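Local coordinates for uncharacterized protein conserved in bacteria with a cystatin-like fold (Silicibacter pomeroyi, PDB 3FLJ), which is of unknown function but has the cystatin-like fold of SnoaL-like domains, whose curled sheet and helices often enclose a pocket for a small molecule, at residues 21-26 against 115-120; 46-51 against 57-62; 64-69 against 144-149; 72-77 against 131-136; 82-87 against 91-96. All coordinates share one frame; numbering follows the deposited sequence.

Following the chain from the N terminus, contact 1 sets the start of helix 22-31 against the entry to strand 117-125 and closes a loop of 88 residues. Nested inside that loop are two hairpins, contact 2 (strands 47-50 and 58-59) and contact 5 (strands 78-86 and 89-98), both parts of the same sheet. Contact 3 ties helix 61-74 to the short helix 147-150, while contact 4 ties the end of helix 61-74 to helix 127-143. Contacts 3 and 4 each cross contact 1 along the chain; contact 4 lies within the loop of contact 3, and contact 5 within both. Contact 2 closes before contact 3 opens.

Contact 1 (21-26 against 115-120); sequences HPTIAR and GLIQDF
One strong polar link joins Thr-23 to Gly-115: the threonine hydroxyl OG1 donates to the Gly-115 carbonyl O at 2.6 Å. The donor sits 31° off the carbonyl plane, and the C=O...OG1 angle is 146°. A chi1 of -57° turns the Thr-23 hydroxyl to the glycine and its methyl CG2 to the strand. A second polar interaction lies within 21-26 itself: His-21 is the N-cap of the helix, and its ND1 accepts from Thr-23 N at 3.2 Å, the donor lying close to the ring plane.

Van der Waals contacts flank the hydroxyl bond. His-21 CE1 comes to 3.8 Å from Gly-115 CA, and a side chain on that glycine would crowd the imidazole. Further along, Thr-23 CG2 meets Ile-117 CG1 at 4.1 Å, the two side chains crossing obliquely. A valine in place of Thr-23 would probably keep much of this apolar contact but leave the buried Gly-115 carbonyl without its hydroxyl donor.

The contact thus fastens the first turn of helix 22-31 to the loop entering strand 117-125. His-21 also packs on Leu-111 of strand 101-111 and Trp-90 of strand 89-98, and the Ile-117 backbone is hydrogen-bonded to Leu-42 and Ala-44.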
# COMPACT_ATOMS: atom_id res chain seq x y z
N HIS A 21 1.52 14.47 -13.86
CA HIS A 21 1.56 13.80 -15.17
C HIS A 21 0.08 13.65 -15.67
O HIS A 21 -0.77 13.24 -14.88
CB HIS A 21 2.24 12.43 -15.10
CG HIS A 21 2.55 11.86 -16.44
ND1 HIS A 21 1.58 11.33 -17.26
CD2 HIS A 21 3.71 11.77 -17.13
CE1 HIS A 21 2.13 10.95 -18.40
NE2 HIS A 21 3.42 11.19 -18.35
N PRO A 22 -0.23 13.97 -16.95
CA PRO A 22 -1.60 13.87 -17.51
C PRO A 22 -2.31 12.53 -17.34
O PRO A 22 -3.51 12.50 -17.09
CB PRO A 22 -1.39 14.15 -18.99
CG PRO A 22 -0.23 14.97 -19.05
CD PRO A 22 0.68 14.53 -17.98
N THR A 23 -1.58 11.43 -17.55
CA THR A 23 -2.09 10.07 -17.33
C THR A 23 -2.56 9.82 -15.91
O THR A 23 -3.57 9.14 -15.70
CB THR A 23 -1.05 9.00 -17.72
OG1 THR A 23 -0.67 9.21 -19.08
CG2 THR A 23 -1.60 7.56 -17.55
N ILE A 24 -1.82 10.37 -14.94
CA ILE A 24 -2.16 10.26 -13.51
C ILE A 24 -3.44 11.07 -13.22
O ILE A 24 -4.30 10.58 -12.50
CB ILE A 24 -0.96 10.68 -12.60
CG1 ILE A 24 0.26 9.79 -12.87
CG2 ILE A 24 -1.34 10.66 -11.11
CD1 ILE A 24 0.07 8.30 -12.61
N ALA A 25 -3.56 12.27 -13.79
CA ALA A 25 -4.79 13.09 -13.68
C ALA A 25 -6.01 12.35 -14.28
O ALA A 25 -7.06 12.25 -13.62
CB ALA A 25 -4.62 14.46 -14.35
N ARG A 26 -5.84 11.81 -15.50
CA ARG A 26 -6.91 11.07 -16.20
C ARG A 26 -7.33 9.79 -15.45
O ARG A 26 -8.51 9.46 -15.38
CB ARG A 26 -6.52 10.79 -17.66
CG ARG A 26 -7.57 10.09 -18.56
CD ARG A 26 -8.96 10.77 -18.53
NE ARG A 26 -9.89 10.11 -19.45
CZ ARG A 26 -11.22 10.24 -19.46
NH1 ARG A 26 -11.87 11.03 -18.59
NH2 ARG A 26 -11.93 9.56 -20.37
N GLY A 115 4.19 7.52 -21.61
CA GLY A 115 3.25 8.04 -20.63
C GLY A 115 2.11 7.11 -20.22
O GLY A 115 1.27 7.53 -19.45
N LEU A 116 2.08 5.88 -20.73
CA LEU A 116 1.04 4.89 -20.42
C LEU A 116 1.46 4.08 -19.19
O LEU A 116 2.65 4.01 -18.86
CB LEU A 116 0.79 3.96 -21.62
CG LEU A 116 0.33 4.64 -22.92
CD1 LEU A 116 0.23 3.65 -24.08
CD2 LEU A 116 -0.99 5.39 -22.75
N ILE A 117 0.47 3.47 -18.53
CA ILE A 117 0.69 2.67 -17.32
C ILE A 117 1.34 1.34 -17.72
O ILE A 117 0.72 0.54 -18.43
CB ILE A 117 -0.63 2.43 -16.53
CG1 ILE A 117 -1.24 3.78 -16.09
CG2 ILE A 117 -0.37 1.53 -15.32
CD1 ILE A 117 -2.61 3.67 -15.42
N GLN A 118 2.59 1.14 -17.28
CA GLN A 118 3.38 -0.07 -17.57
C GLN A 118 3.22 -1.10 -16.44
O GLN A 118 3.07 -2.28 -16.73
CB GLN A 118 4.86 0.28 -17.77
CG GLN A 118 5.73 -0.86 -18.33
CD GLN A 118 5.31 -1.32 -19.74
OE1 GLN A 118 5.57 -0.63 -20.73
NE2 GLN A 118 4.68 -2.49 -19.82
N ASP A 119 3.34 -0.65 -15.19
CA ASP A 119 3.15 -1.50 -13.98
C ASP A 119 2.13 -0.83 -13.07
O ASP A 119 2.23 0.37 -12.83
CB ASP A 119 4.45 -1.67 -13.22
CG ASP A 119 5.50 -2.40 -14.01
OD1 ASP A 119 5.32 -3.61 -14.23
OD2 ASP A 119 6.50 -1.78 -14.39
N PHE A 120 1.19 -1.63 -12.57
CA PHE A 120 0.08 -1.19 -11.72
C PHE A 120 0.01 -2.27 -10.62
O PHE A 120 -0.48 -3.38 -10.86
CB PHE A 120 -1.19 -1.15 -12.59
CG PHE A 120 -2.38 -0.40 -11.99
CD1 PHE A 120 -2.72 -0.46 -10.62
CD2 PHE A 120 -3.25 0.29 -12.85
CE1 PHE A 120 -3.84 0.23 -10.13
CE2 PHE A 120 -4.39 0.97 -12.35
CZ PHE A 120 -4.68 0.93 -10.99

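Contact 2 (46-51 against 57-62); sequences DVRFMP and TWTGRD
Phe-49 and Trp-58, an antiparallel hydrogen-bonded pair, carry the covered side of this contact. Phe-49 N donates to Trp-58 O at 2.8 Å with a nearly straight N-H...O angle of 176°, and Trp-58 N returns a bond of 2.8 Å to Phe-49 O. On the face these two share, Trp-58 CD1 reaches the edge of the phenylalanine ring, 3.9 Å from Phe-49 CD2. Helix 61-74 packs on this face and buries Phe-49, with Val-67 touching both side chains, and Phe-120 meets Phe-49 edge-to-face.

The motif is a short beta hairpin of strands 47-50 and 58-59, at whose end Gly-60 becomes the N-cap of helix 61-74. Gly-60 N binds Val-47 O at 2.9 Å, and a side chain at its backbone angles would strike the preceding carbonyl.

The other face, bearing Arg-48 and Thr-59, is by contrast partly exposed. Thr-57 CG2 lies alongside Arg-48 CB at 3.7 Å, whereas Thr-59 OG1 comes only to 4.1 Å from Arg-48 CG. The arginine chain bends at chi3 (-72°), and its head leaves the hairpin to form a salt bridge with Asp-119; the carboxylate of exposed Asp-46 likewise turns to Gln-118.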
# COMPACT_ATOMS: atom_id res chain seq x y z
N ASP A 46 1.41 -4.16 -23.06
CA ASP A 46 1.90 -5.26 -22.20
C ASP A 46 1.90 -4.88 -20.70
O ASP A 46 2.78 -5.33 -19.94
CB ASP A 46 3.31 -5.69 -22.69
CG ASP A 46 4.37 -4.55 -22.66
OD1 ASP A 46 4.05 -3.37 -22.33
OD2 ASP A 46 5.53 -4.85 -23.01
N VAL A 47 0.92 -4.07 -20.28
CA VAL A 47 0.77 -3.64 -18.87
C VAL A 47 0.71 -4.86 -17.92
O VAL A 47 0.12 -5.87 -18.28
CB VAL A 47 -0.50 -2.74 -18.63
CG1 VAL A 47 -1.80 -3.47 -19.03
CG2 VAL A 47 -0.56 -2.23 -17.17
N ARG A 48 1.36 -4.74 -16.77
CA ARG A 48 1.39 -5.76 -15.72
C ARG A 48 0.57 -5.23 -14.55
O ARG A 48 0.86 -4.15 -14.04
CB ARG A 48 2.83 -6.02 -15.30
CG ARG A 48 3.65 -6.66 -16.39
CD ARG A 48 5.11 -6.86 -16.02
NE ARG A 48 5.91 -5.61 -15.97
CZ ARG A 48 6.34 -4.88 -17.02
NH1 ARG A 48 6.07 -5.21 -18.29
NH2 ARG A 48 7.08 -3.79 -16.79
N PHE A 49 -0.49 -5.96 -14.18
CA PHE A 49 -1.35 -5.63 -13.02
C PHE A 49 -1.12 -6.68 -11.93
O PHE A 49 -1.28 -7.87 -12.20
CB PHE A 49 -2.82 -5.53 -13.40
CG PHE A 49 -3.72 -5.31 -12.22
CD1 PHE A 49 -3.74 -4.06 -11.57
CD2 PHE A 49 -4.53 -6.34 -11.73
CE1 PHE A 49 -4.56 -3.84 -10.44
CE2 PHE A 49 -5.36 -6.14 -10.60
CZ PHE A 49 -5.38 -4.89 -9.95
N MSE A 50 -0.75 -6.22 -10.73
CA MSE A 50 -0.48 -7.07 -9.57
C MSE A 50 -1.51 -6.73 -8.47
O MSE A 50 -1.40 -5.68 -7.82
CB MSE A 50 0.95 -6.83 -9.13
CG MSE A 50 1.98 -7.47 -10.05
SE MSE A 50 3.66 -6.53 -10.01
CE MSE A 50 3.13 -4.95 -11.10
N PRO A 51 -2.51 -7.63 -8.24
CA PRO A 51 -3.56 -7.30 -7.27
C PRO A 51 -3.14 -7.43 -5.80
O PRO A 51 -2.13 -8.05 -5.52
CB PRO A 51 -4.63 -8.34 -7.61
CG PRO A 51 -3.86 -9.53 -7.98
CD PRO A 51 -2.72 -8.99 -8.78
N THR A 57 0.38 -11.95 -11.49
CA THR A 57 0.40 -10.84 -12.43
C THR A 57 -0.52 -11.12 -13.60
O THR A 57 -0.44 -12.20 -14.20
CB THR A 57 1.85 -10.61 -12.98
OG1 THR A 57 2.77 -10.45 -11.89
CG2 THR A 57 1.93 -9.36 -13.89
N TRP A 58 -1.41 -10.16 -13.89
CA TRP A 58 -2.24 -10.15 -15.09
C TRP A 58 -1.48 -9.28 -16.10
O TRP A 58 -1.12 -8.14 -15.76
CB TRP A 58 -3.60 -9.51 -14.86
CG TRP A 58 -4.53 -10.27 -14.00
CD1 TRP A 58 -4.72 -10.11 -12.66
CD2 TRP A 58 -5.47 -11.27 -14.43
NE1 TRP A 58 -5.70 -10.96 -12.22
CE2 TRP A 58 -6.18 -11.68 -13.28
CE3 TRP A 58 -5.77 -11.86 -15.67
CZ2 TRP A 58 -7.19 -12.67 -13.32
CZ3 TRP A 58 -6.78 -12.85 -15.72
CH2 TRP A 58 -7.48 -13.24 -14.55
N THR A 59 -1.25 -9.79 -17.31
CA THR A 59 -0.50 -9.09 -18.36
C THR A 59 -1.38 -8.86 -19.60
O THR A 59 -2.05 -9.78 -20.06
CB THR A 59 0.78 -9.86 -18.74
OG1 THR A 59 1.58 -10.03 -17.56
CG2 THR A 59 1.60 -9.09 -19.80
N GLY A 60 -1.36 -7.62 -20.11
CA GLY A 60 -2.11 -7.23 -21.33
C GLY A 60 -3.20 -6.22 -21.04
O GLY A 60 -3.93 -6.38 -20.07
N ARG A 61 -3.32 -5.21 -21.92
CA ARG A 61 -4.31 -4.14 -21.73
C ARG A 61 -5.76 -4.66 -21.70
O ARG A 61 -6.54 -4.18 -20.88
CB ARG A 61 -4.15 -2.98 -22.73
CG ARG A 61 -4.25 -3.32 -24.21
CD ARG A 61 -4.56 -2.09 -25.08
NE ARG A 61 -3.48 -1.09 -25.09
CZ ARG A 61 -2.60 -0.84 -26.08
NH1 ARG A 61 -2.59 -1.50 -27.24
NH2 ARG A 61 -1.69 0.12 -25.88
N ASP A 62 -6.11 -5.62 -22.57
CA ASP A 62 -7.48 -6.19 -22.58
C ASP A 62 -7.85 -6.90 -21.26
O ASP A 62 -8.84 -6.52 -20.64
CB ASP A 62 -7.72 -7.08 -23.82
CG ASP A 62 -7.81 -6.30 -25.12
OD1 ASP A 62 -7.59 -5.07 -25.15
OD2 ASP A 62 -8.10 -6.95 -26.15

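Contact 3 (64-69 against 144-149); sequences VAAVLG and DARFLK
Phe-147 holds chi1 at -77° and chi2 at 85°, which carries its ring tip between Ala-66 and Val-67 of the facing helix. Val-67 CG2 approaches the ring at its edge, 3.6 Å from Phe-147 CE2, and the two side chains cross at about a right angle. Ala-66 CB lies 3.7 Å from Phe-147 CZ, so the ring end is fitted against two neighbouring residues of one helical turn.

Arg-146 supplies the polar margin. Its chain bends at chi3 (-55°) toward Asp-144, and NH2 makes a salt bridge of 3.1 Å to Asp-144 OD2 on the syn lone pair. Asp-144 to Phe-147 form a type I beta turn leading into helix 147-150, which Asp-144 OD1 caps by accepting from Arg-146 N, met from above the carboxylate plane. Arg-146 NH2 also lies 3.7 Å from Ala-66 CB, and a water that donates to Ala-66 O at 2.8 Å is linked only weakly to this nitrogen.

Glu-36 of helix 36-40 holds the other end of the guanidinium, and His-70 binds Asp-144. Trp-58 and Val-141 pack on Phe-147, placing the contact where helices 61-74, 127-143 and 147-150 meet beside strand 58-59.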
# COMPACT_ATOMS: atom_id res chain seq x y z
N VAL A 64 -6.28 -6.73 -18.29
CA VAL A 64 -6.08 -5.81 -17.15
C VAL A 64 -7.24 -4.82 -17.00
O VAL A 64 -7.71 -4.59 -15.89
CB VAL A 64 -4.69 -5.12 -17.19
CG1 VAL A 64 -4.59 -3.97 -16.16
CG2 VAL A 64 -3.60 -6.17 -16.97
N ALA A 65 -7.69 -4.25 -18.12
CA ALA A 65 -8.84 -3.31 -18.12
C ALA A 65 -10.11 -4.00 -17.58
O ALA A 65 -10.86 -3.39 -16.81
CB ALA A 65 -9.08 -2.72 -19.53
N ALA A 66 -10.33 -5.26 -17.98
CA ALA A 66 -11.45 -6.09 -17.49
C ALA A 66 -11.36 -6.35 -15.99
O ALA A 66 -12.37 -6.23 -15.29
CB ALA A 66 -11.53 -7.42 -18.26
N VAL A 67 -10.17 -6.69 -15.50
CA VAL A 67 -9.94 -6.92 -14.07
C VAL A 67 -10.20 -5.63 -13.29
O VAL A 67 -10.93 -5.66 -12.31
CB VAL A 67 -8.51 -7.52 -13.77
CG1 VAL A 67 -8.27 -7.64 -12.26
CG2 VAL A 67 -8.37 -8.88 -14.42
N LEU A 68 -9.64 -4.51 -13.76
CA LEU A 68 -9.83 -3.20 -13.09
C LEU A 68 -11.29 -2.75 -13.07
O LEU A 68 -11.73 -2.15 -12.08
CB LEU A 68 -8.93 -2.12 -13.71
CG LEU A 68 -7.42 -2.28 -13.44
CD1 LEU A 68 -6.62 -1.36 -14.37
CD2 LEU A 68 -7.08 -1.99 -11.96
N GLY A 69 -12.02 -3.04 -14.16
CA GLY A 69 -13.47 -2.81 -14.24
C GLY A 69 -14.22 -3.54 -13.13
O GLY A 69 -15.07 -2.93 -12.46
N ASP A 144 -17.75 -14.08 -15.31
CA ASP A 144 -17.51 -13.35 -16.55
C ASP A 144 -16.88 -14.31 -17.57
O ASP A 144 -15.68 -14.61 -17.46
CB ASP A 144 -16.64 -12.12 -16.26
CG ASP A 144 -16.43 -11.22 -17.45
OD1 ASP A 144 -16.76 -11.57 -18.60
OD2 ASP A 144 -15.88 -10.14 -17.23
N ALA A 145 -17.69 -14.77 -18.53
CA ALA A 145 -17.29 -15.74 -19.58
C ALA A 145 -16.08 -15.34 -20.45
O ALA A 145 -15.41 -16.22 -21.00
CB ALA A 145 -18.48 -16.14 -20.45
N ARG A 146 -15.81 -14.03 -20.57
CA ARG A 146 -14.62 -13.52 -21.29
C ARG A 146 -13.30 -14.00 -20.67
O ARG A 146 -12.29 -14.09 -21.37
CB ARG A 146 -14.56 -12.00 -21.28
CG ARG A 146 -15.73 -11.29 -21.97
CD ARG A 146 -15.56 -9.79 -21.92
NE ARG A 146 -15.37 -9.28 -20.56
CZ ARG A 146 -15.30 -8.00 -20.20
NH1 ARG A 146 -15.46 -7.01 -21.08
NH2 ARG A 146 -15.12 -7.71 -18.91
N PHE A 147 -13.31 -14.28 -19.36
CA PHE A 147 -12.13 -14.78 -18.67
C PHE A 147 -11.66 -16.18 -19.05
O PHE A 147 -10.59 -16.53 -18.60
CB PHE A 147 -12.21 -14.54 -17.15
CG PHE A 147 -11.90 -13.12 -16.77
CD1 PHE A 147 -12.90 -12.15 -16.80
CD2 PHE A 147 -10.58 -12.73 -16.47
CE1 PHE A 147 -12.61 -10.80 -16.49
CE2 PHE A 147 -10.28 -11.39 -16.16
CZ PHE A 147 -11.30 -10.42 -16.17
N LEU A 148 -12.43 -16.97 -19.82
CA LEU A 148 -11.96 -18.26 -20.40
C LEU A 148 -10.70 -17.98 -21.25
O LEU A 148 -9.68 -18.66 -21.09
CB LEU A 148 -13.02 -18.94 -21.29
CG LEU A 148 -12.77 -20.39 -21.76
CD1 LEU A 148 -12.93 -21.36 -20.59
CD2 LEU A 148 -13.70 -20.78 -22.90
N LYS A 149 -10.79 -16.96 -22.12
CA LYS A 149 -9.65 -16.47 -22.91
C LYS A 149 -8.60 -15.78 -22.02
O LYS A 149 -7.41 -16.08 -22.13
CB LYS A 149 -10.10 -15.50 -24.01
O HOH W 1 -14.80 -5.46 -16.37

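Contact 4 (72-77 against 131-136); sequences GQVFSE and GALRDA
Val-74 and Ala-136 mark the closest backbone approach, their CA atoms 6.9 Å apart, where helix 61-74 ends and the backbone turns out of the helical conformation at Phe-75. The side chains that bridge this gap are apolar. Val-74 has CG1 trans to its backbone N (chi1 174°), and this methyl reaches both partners on the other helix: it lies 3.7 Å from Leu-133 CD1 and 3.8 Å from Ala-136 CB. Val-74 CG2 adds a contact of 3.9 Å to Ala-136 CB, so the alanine methyl is met by both branches of the valine.

In the cystatin-like fold, helices pack against one side of a curved sheet; here the chain leaves helix 61-74 and joins that sheet through strand 75-76, and helix 127-143 covers the junction. Leu-133 spans the change. Its CD1 touches Phe-75 CE1 at 4.0 Å as well as the valine, and its other methyl CD2 stands 4.0 Å from both Phe-75 CE1 and Phe-75 CZ.

Beyond the two segments, Met-124 of strand 117-125 touches both Phe-75 and Leu-133, and Cys-96 and Val-98 of strand 89-98 line the phenylalanine further. An unidentified bound molecule lies about 4 Å from the Phe-75 side chain, consistent with a pocket bordered by this ring, although the molecule probably came from the crystallisation liquor.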
# COMPACT_ATOMS: atom_id res chain seq x y z
N GLY A 72 -13.35 -1.97 -9.58
CA GLY A 72 -14.17 -0.75 -9.47
C GLY A 72 -15.62 -1.00 -9.11
O GLY A 72 -16.22 -0.23 -8.35
N GLN A 73 -16.18 -2.08 -9.66
CA GLN A 73 -17.54 -2.54 -9.36
C GLN A 73 -17.69 -3.04 -7.92
O GLN A 73 -18.71 -2.74 -7.28
CB GLN A 73 -17.95 -3.67 -10.32
CG GLN A 73 -18.17 -3.24 -11.78
CD GLN A 73 -19.61 -2.91 -12.12
OE1 GLN A 73 -20.44 -2.61 -11.26
NE2 GLN A 73 -19.92 -3.00 -13.41
N VAL A 74 -16.70 -3.81 -7.43
CA VAL A 74 -16.70 -4.34 -6.06
C VAL A 74 -16.64 -3.19 -5.04
O VAL A 74 -17.43 -3.18 -4.09
CB VAL A 74 -15.53 -5.35 -5.81
CG1 VAL A 74 -15.46 -5.77 -4.33
CG2 VAL A 74 -15.70 -6.58 -6.69
N PHE A 75 -15.72 -2.24 -5.25
CA PHE A 75 -15.57 -1.10 -4.34
C PHE A 75 -16.77 -0.14 -4.34
O PHE A 75 -17.41 0.05 -5.37
CB PHE A 75 -14.30 -0.27 -4.62
CG PHE A 75 -12.98 -0.99 -4.41
CD1 PHE A 75 -12.79 -2.00 -3.44
CD2 PHE A 75 -11.85 -0.52 -5.11
CE1 PHE A 75 -11.52 -2.59 -3.26
CE2 PHE A 75 -10.58 -1.10 -4.92
CZ PHE A 75 -10.41 -2.13 -4.00
N SER A 76 -17.04 0.43 -3.18
CA SER A 76 -18.04 1.48 -2.99
C SER A 76 -17.40 2.59 -2.17
O SER A 76 -16.39 2.36 -1.49
CB SER A 76 -19.29 0.93 -2.29
OG SER A 76 -18.95 0.28 -1.08
N GLU A 77 -17.99 3.79 -2.24
CA GLU A 77 -17.51 4.98 -1.55
C GLU A 77 -16.02 5.25 -1.85
O GLU A 77 -15.25 5.60 -0.97
CB GLU A 77 -17.77 4.86 -0.03
CG GLU A 77 -19.23 4.56 0.36
CD GLU A 77 -19.51 4.60 1.88
OE1 GLU A 77 -18.64 5.01 2.69
OE2 GLU A 77 -20.65 4.23 2.27
N GLY A 131 -9.57 -10.06 2.15
CA GLY A 131 -10.23 -11.38 2.05
C GLY A 131 -11.61 -11.30 1.39
O GLY A 131 -11.93 -12.11 0.50
N ALA A 132 -12.39 -10.29 1.80
CA ALA A 132 -13.70 -9.98 1.21
C ALA A 132 -13.58 -9.61 -0.28
O ALA A 132 -14.38 -10.08 -1.10
CB ALA A 132 -14.41 -8.88 1.99
N LEU A 133 -12.59 -8.77 -0.63
CA LEU A 133 -12.28 -8.42 -2.03
C LEU A 133 -11.93 -9.68 -2.85
O LEU A 133 -12.46 -9.84 -3.95
CB LEU A 133 -11.13 -7.39 -2.16
CG LEU A 133 -10.63 -6.97 -3.56
CD1 LEU A 133 -11.77 -6.41 -4.41
CD2 LEU A 133 -9.45 -5.97 -3.47
N ARG A 134 -11.06 -10.53 -2.31
CA ARG A 134 -10.64 -11.79 -2.96
C ARG A 134 -11.85 -12.68 -3.28
O ARG A 134 -11.94 -13.18 -4.40
CB ARG A 134 -9.65 -12.58 -2.09
CG ARG A 134 -9.05 -13.86 -2.74
CD ARG A 134 -8.43 -14.78 -1.70
NE ARG A 134 -9.42 -15.23 -0.71
CZ ARG A 134 -9.19 -16.07 0.31
NH1 ARG A 134 -7.99 -16.63 0.50
NH2 ARG A 134 -10.19 -16.36 1.15
N ASP A 135 -12.75 -12.84 -2.31
CA ASP A 135 -13.97 -13.63 -2.49
C ASP A 135 -14.89 -13.02 -3.57
O ASP A 135 -15.34 -13.75 -4.46
CB ASP A 135 -14.73 -13.82 -1.17
CG ASP A 135 -13.95 -14.69 -0.15
OD1 ASP A 135 -12.97 -15.38 -0.53
OD2 ASP A 135 -14.36 -14.68 1.04
N ALA A 136 -15.11 -11.70 -3.51
CA ALA A 136 -15.93 -10.99 -4.52
C ALA A 136 -15.34 -11.09 -5.94
O ALA A 136 -16.08 -11.31 -6.90
CB ALA A 136 -16.14 -9.52 -4.13

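Contact 5 (82-87 against 91-96); sequences RIMGEG and ALEFQC
Met-84 and Ala-91 are a hydrogen-bonded pair of two antiparallel strands whose axes approach to 4.8 Å with 163° between their directions. Met-84 N donates to Ala-91 O at 2.9 Å, and Ala-91 N to Met-84 O at 2.7 Å. Ile-83 and Leu-92 follow as a non-hydrogen-bonded pair, and beyond them Glu-93 N binds Arg-82 O at 2.8 Å, while the return bond is weak.

On the face carrying Arg-82, Met-84 and Glu-93, the arginine, bent at chi3 (-66°), brings NE and NH2 together onto one oxygen, each 2.9 Å from Glu-93 OE1 on its syn side. The guanidinium and carboxylate planes are turned 81° apart, yet OE1 stays near the guanidinium plane. The selenium of Met-84, a selenomethionine, covers one guanidinium face, 3.9 Å above its centre.

These strands form the beta hairpin 78-86/89-98 of the sheet, and this face meets the second subunit: Arg-82 NH1 makes a salt bridge to Asp-89 of that chain, and Ala-91 packs on its counterpart there. A leucine in place of Arg-82 would probably leave Glu-93 OE1 without its two donors and Asp-89 of the second subunit without this partner. Glu-93 OE2 is salt-bridged to Arg-81.

On the other face Ile-83 CD1 packs 3.8 Å from Leu-92 CG, and helix 22-31 lies against both, Ile-24 on Ile-83, Met-27 on Leu-92 and Gln-28 on each.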
# COMPACT_ATOMS: atom_id res chain seq x y z
N ARG A 82 -4.50 10.92 -1.33
CA ARG A 82 -3.23 11.56 -1.69
C ARG A 82 -2.65 11.01 -2.99
O ARG A 82 -2.69 9.81 -3.21
CB ARG A 82 -2.22 11.44 -0.55
CG ARG A 82 -2.60 12.26 0.67
CD ARG A 82 -1.47 12.26 1.69
NE ARG A 82 -1.22 10.94 2.28
CZ ARG A 82 -0.21 10.64 3.11
NH1 ARG A 82 0.67 11.55 3.49
NH2 ARG A 82 -0.07 9.40 3.59
N ILE A 83 -2.13 11.92 -3.83
CA ILE A 83 -1.48 11.60 -5.11
C ILE A 83 -0.03 12.01 -4.88
O ILE A 83 0.25 13.20 -4.80
CB ILE A 83 -2.10 12.40 -6.31
CG1 ILE A 83 -3.64 12.30 -6.36
CG2 ILE A 83 -1.48 11.95 -7.64
CD1 ILE A 83 -4.18 10.89 -6.43
N MSE A 84 0.87 11.04 -4.75
CA MSE A 84 2.29 11.30 -4.43
C MSE A 84 3.21 10.74 -5.50
O MSE A 84 2.99 9.63 -5.98
CB MSE A 84 2.62 10.68 -3.07
CG MSE A 84 1.91 11.39 -1.93
SE MSE A 84 1.95 10.43 -0.26
CE MSE A 84 0.81 9.02 -0.73
N GLY A 85 4.24 11.51 -5.87
CA GLY A 85 5.20 11.07 -6.88
C GLY A 85 5.64 12.18 -7.81
O GLY A 85 5.39 13.36 -7.56
N GLU A 86 6.33 11.76 -8.87
CA GLU A 86 6.88 12.67 -9.89
C GLU A 86 7.34 11.85 -11.08
O GLU A 86 7.77 10.69 -10.90
CB GLU A 86 8.07 13.45 -9.30
CG GLU A 86 8.63 14.56 -10.20
CD GLU A 86 9.64 15.50 -9.50
OE1 GLU A 86 9.88 15.40 -8.26
OE2 GLU A 86 10.21 16.37 -10.22
N GLY A 87 7.25 12.44 -12.27
CA GLY A 87 7.71 11.83 -13.51
C GLY A 87 6.99 10.55 -13.87
O GLY A 87 5.82 10.59 -14.25
N ALA A 91 2.34 7.00 -6.44
CA ALA A 91 1.62 6.24 -5.41
C ALA A 91 0.32 7.01 -5.15
O ALA A 91 0.37 8.15 -4.67
CB ALA A 91 2.46 6.15 -4.14
N LEU A 92 -0.81 6.42 -5.56
CA LEU A 92 -2.14 7.03 -5.38
C LEU A 92 -2.85 6.31 -4.23
O LEU A 92 -3.31 5.18 -4.38
CB LEU A 92 -2.98 6.98 -6.66
CG LEU A 92 -2.52 7.76 -7.89
CD1 LEU A 92 -1.34 7.09 -8.56
CD2 LEU A 92 -3.69 7.95 -8.91
N GLU A 93 -2.92 7.00 -3.10
CA GLU A 93 -3.56 6.49 -1.89
C GLU A 93 -5.07 6.69 -1.99
O GLU A 93 -5.51 7.79 -2.30
CB GLU A 93 -3.01 7.23 -0.67
CG GLU A 93 -3.61 6.91 0.68
CD GLU A 93 -3.09 7.88 1.72
OE1 GLU A 93 -1.91 8.22 1.67
OE2 GLU A 93 -3.86 8.33 2.56
N PHE A 94 -5.83 5.64 -1.67
CA PHE A 94 -7.30 5.69 -1.69
C PHE A 94 -7.94 5.06 -0.45
O PHE A 94 -7.28 4.32 0.28
CB PHE A 94 -7.85 5.01 -2.95
CG PHE A 94 -7.53 3.53 -3.07
CD1 PHE A 94 -8.39 2.57 -2.50
CD2 PHE A 94 -6.42 3.10 -3.78
CE1 PHE A 94 -8.12 1.18 -2.62
CE2 PHE A 94 -6.13 1.71 -3.92
CZ PHE A 94 -6.98 0.75 -3.34
N GLN A 95 -9.21 5.40 -0.25
CA GLN A 95 -10.08 4.80 0.77
C GLN A 95 -11.38 4.37 0.07
O GLN A 95 -11.84 5.03 -0.88
CB GLN A 95 -10.35 5.77 1.91
CG GLN A 95 -11.05 5.11 3.11
CD GLN A 95 -11.21 6.02 4.32
OE1 GLN A 95 -10.61 7.09 4.40
NE2 GLN A 95 -12.04 5.59 5.27
N CYS A 96 -11.95 3.26 0.52
CA CYS A 96 -13.20 2.73 -0.02
C CYS A 96 -13.79 1.70 0.95
O CYS A 96 -13.30 1.57 2.10
CB CYS A 96 -12.96 2.09 -1.41
SG CYS A 96 -11.83 0.73 -1.38